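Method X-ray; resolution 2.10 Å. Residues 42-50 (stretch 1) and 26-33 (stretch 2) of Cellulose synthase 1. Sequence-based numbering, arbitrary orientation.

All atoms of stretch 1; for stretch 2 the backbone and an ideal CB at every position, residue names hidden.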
# COMPACT_ATOMS: atom_id res chain seq x y z
N ALA A 42 -0.35 -1.22 -6.03
CA ALA A 42 -0.10 -2.54 -6.60
C ALA A 42 1.33 -2.91 -6.27
O ALA A 42 2.25 -2.13 -6.56
CB ALA A 42 -0.33 -2.54 -8.12
N VAL A 43 1.53 -4.08 -5.67
CA VAL A 43 2.86 -4.45 -5.20
C VAL A 43 3.35 -5.81 -5.72
O VAL A 43 2.60 -6.80 -5.70
CB VAL A 43 2.91 -4.51 -3.66
CG1 VAL A 43 4.35 -4.75 -3.17
CG2 VAL A 43 2.33 -3.22 -3.04
N LYS A 44 4.60 -5.86 -6.18
CA LYS A 44 5.20 -7.15 -6.52
C LYS A 44 5.56 -7.87 -5.22
O LYS A 44 6.46 -7.45 -4.48
CB LYS A 44 6.45 -6.98 -7.39
CG LYS A 44 6.96 -8.30 -7.99
CD LYS A 44 8.19 -8.05 -8.88
CE LYS A 44 9.09 -9.28 -8.95
NZ LYS A 44 10.39 -8.96 -9.63
N MET A 45 4.84 -8.95 -4.94
CA MET A 45 4.98 -9.61 -3.65
C MET A 45 4.26 -10.96 -3.67
O MET A 45 3.43 -11.21 -4.55
CB MET A 45 4.37 -8.73 -2.55
CG MET A 45 2.89 -8.45 -2.74
SD MET A 45 2.12 -7.72 -1.27
CE MET A 45 1.25 -9.13 -0.60
N SER A 46 4.57 -11.81 -2.70
CA SER A 46 3.91 -13.10 -2.57
C SER A 46 3.26 -13.26 -1.20
O SER A 46 3.94 -13.38 -0.18
CB SER A 46 4.90 -14.24 -2.83
OG SER A 46 5.57 -14.06 -4.08
N TRP A 47 1.92 -13.26 -1.20
CA TRP A 47 1.12 -13.41 0.02
C TRP A 47 0.89 -14.90 0.32
O TRP A 47 0.37 -15.63 -0.53
CB TRP A 47 -0.22 -12.68 -0.17
CG TRP A 47 -1.01 -12.42 1.09
CD1 TRP A 47 -2.20 -13.00 1.45
CD2 TRP A 47 -0.69 -11.49 2.14
NE1 TRP A 47 -2.62 -12.50 2.66
CE2 TRP A 47 -1.72 -11.57 3.10
CE3 TRP A 47 0.37 -10.60 2.36
CZ2 TRP A 47 -1.72 -10.79 4.27
CZ3 TRP A 47 0.37 -9.84 3.52
CH2 TRP A 47 -0.67 -9.94 4.45
N PRO A 48 1.27 -15.34 1.53
CA PRO A 48 1.30 -16.77 1.91
C PRO A 48 -0.01 -17.32 2.46
O PRO A 48 0.02 -18.16 3.36
CB PRO A 48 2.35 -16.80 3.02
CG PRO A 48 2.14 -15.47 3.71
CD PRO A 48 1.82 -14.49 2.60
N ALA A 49 -1.14 -16.86 1.94
CA ALA A 49 -2.42 -17.43 2.34
C ALA A 49 -3.45 -17.09 1.29
O ALA A 49 -3.23 -16.22 0.45
CB ALA A 49 -2.84 -16.90 3.70
N LYS A 50 -4.58 -17.79 1.33
CA LYS A 50 -5.67 -17.47 0.43
C LYS A 50 -6.52 -16.39 1.06
O LYS A 50 -6.87 -16.46 2.24
CB LYS A 50 -6.51 -18.71 0.09
CG LYS A 50 -5.97 -19.46 -1.12
CD LYS A 50 -5.67 -18.47 -2.24
CE LYS A 50 -5.31 -19.18 -3.54
NZ LYS A 50 -5.05 -18.20 -4.64
N UNK A 26 0.47 -11.98 12.20
CA UNK A 26 0.68 -13.38 11.83
C UNK A 26 1.35 -13.52 10.46
O UNK A 26 1.98 -14.54 10.15
CB UNK A 26 -0.66 -14.13 11.83
N UNK A 27 1.22 -12.49 9.63
CA UNK A 27 1.87 -12.49 8.32
C UNK A 27 2.67 -11.21 8.09
O UNK A 27 2.20 -10.10 8.37
CB UNK A 27 0.83 -12.66 7.21
N UNK A 28 3.89 -11.38 7.57
CA UNK A 28 4.77 -10.26 7.24
C UNK A 28 5.58 -10.60 6.00
O UNK A 28 6.28 -11.62 5.97
CB UNK A 28 5.70 -9.92 8.41
N UNK A 29 5.48 -9.75 4.98
CA UNK A 29 6.23 -10.00 3.75
C UNK A 29 6.86 -8.72 3.25
O UNK A 29 6.51 -7.63 3.71
CB UNK A 29 5.33 -10.60 2.67
N UNK A 30 7.78 -8.86 2.31
CA UNK A 30 8.49 -7.74 1.71
C UNK A 30 8.21 -7.78 0.20
O UNK A 30 7.80 -8.82 -0.31
CB UNK A 30 9.99 -7.80 2.01
N UNK A 31 8.43 -6.66 -0.49
CA UNK A 31 8.14 -6.57 -1.91
C UNK A 31 8.56 -5.23 -2.48
O UNK A 31 9.20 -4.44 -1.78
CB UNK A 31 6.65 -6.80 -2.16
N UNK A 32 8.25 -4.97 -3.76
CA UNK A 32 8.41 -3.64 -4.31
C UNK A 32 7.12 -3.19 -4.96
O UNK A 32 6.33 -4.01 -5.44
CB UNK A 32 9.56 -3.60 -5.32
N UNK A 33 6.89 -1.88 -4.99
CA UNK A 33 5.66 -1.36 -5.57
C UNK A 33 5.71 -1.45 -7.09
O UNK A 33 6.78 -1.52 -7.68
CB UNK A 33 5.43 0.09 -5.13

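Position 26 lies beyond the reach of stretch 1, with nothing of it within 5.5 Å of the ideal CB. Stretch 1 sets no demand here, and almost any residue would suit. The deposited residue is Ser26, whose OG is hydrogen-bonded elsewhere in the structure.

At position 27 the backbone is extended (phi/psi -129/135) and CA-to-CB points toward stretch 1. The ideal CB stands 4.2 Å from Trp47 CH2 and 4.7 Å from Pro48 CG, so the side chain must grow over an indole and a proline ring. What lies nearest is ring carbon, so a branched or long aliphatic chain would fit, as might methionine. The residue is Ile27, in the m, t rotamer. Ile27 CG2 lies over one face of the Trp47 six-membered ring, 3.9 Å from the centroid and 16° off the ring normal, a CH-pi contact. Ile27 CG2 is also 3.6 Å from Pro48 CG, while Ile27 CD1 reaches out to 4.2 Å from Ala49 CB. This residue is the most heavily covered by stretch 1 of all those in stretch 2.

Position 28 turns its CB away, and stretch 1 leaves the choice open. It is Ile28, exposed and in touch with a crystal neighbour.

Position 29 points back toward stretch 1. Its ideal CB is 4.2 Å from Ser46 O, 5.0 Å from Trp47 CE3 and 5.2 Å from Pro48 CD. The surroundings are largely apolar, favouring a compact aliphatic chain; threonine is also conceivable beside the carbonyl. Val29 spreads its two methyls over this surface: CG1 packs 3.9 Å from Pro48 CD, and CG2 lies 4.1 Å from both Met45 CE and Trp47 CE3, near the plane of the indole at its edge.

Position 30 again faces away, and many side chains, polar ones included, would do. It is Thr30, exposed.

At position 31 the backbone is almost fully stretched (phi/psi -176/-175), and a CB would point straight at stretch 1. The ideal CB would sit 2.4 Å from Lys44 O, a clash, and tightly at 3.0 Å from Met45 CB and 3.2 Å from Val43 CG1. Only glycine suits this approach, and Gly31 is found, with its CA 3.2 Å from Lys44 O.

Position 32 pairs with Lys44 in an antiparallel, hydrogen-bonded bridge: its N donates to Lys44 O at 3.1 Å, and Lys44 N donates to its O at 2.6 Å. The side chain shares a sheet face with that of Lys44, where beta-branched, aliphatic or polar chains could pack beside the base of the lysine chain. Val32 places CG2 3.9 Å from Lys44 CB.

Position 33 faces Val43 in a non-hydrogen-bonded antiparallel pair, their CA atoms 4.2 Å apart. With the ideal CB 4.1 Å from Ala42 O and 5.0 Å from Val43 CG2, a small or beta-branched residue such as valine or threonine would suit. It is Thr33, in the p rotamer, whose OG1 is hydrogen-bonded elsewhere in the structure.

Stretch 2 (26-33) SIIVTGVT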
# COMPACT_ATOMS: atom_id res chain seq x y z
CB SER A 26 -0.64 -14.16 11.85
OG SER A 26 -1.66 -13.46 11.15
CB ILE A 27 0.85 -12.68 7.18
CG1 ILE A 27 0.05 -13.98 7.37
CG2 ILE A 27 1.54 -12.66 5.83
CD1 ILE A 27 -1.14 -14.12 6.42
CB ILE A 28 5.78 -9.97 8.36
CG1 ILE A 28 5.06 -9.58 9.66
CG2 ILE A 28 6.76 -8.88 7.91
CD1 ILE A 28 6.03 -9.19 10.75
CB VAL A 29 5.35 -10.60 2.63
CG1 VAL A 29 4.60 -11.83 3.13
CG2 VAL A 29 4.35 -9.55 2.12
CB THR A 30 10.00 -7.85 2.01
OG1 THR A 30 10.19 -7.84 3.44
CG2 THR A 30 10.77 -6.69 1.41
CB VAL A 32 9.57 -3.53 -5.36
CG1 VAL A 32 10.93 -3.71 -4.70
CG2 VAL A 32 9.36 -4.53 -6.49
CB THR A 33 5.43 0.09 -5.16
OG1 THR A 33 6.50 0.91 -5.68
CG2 THR A 33 5.38 0.20 -3.63
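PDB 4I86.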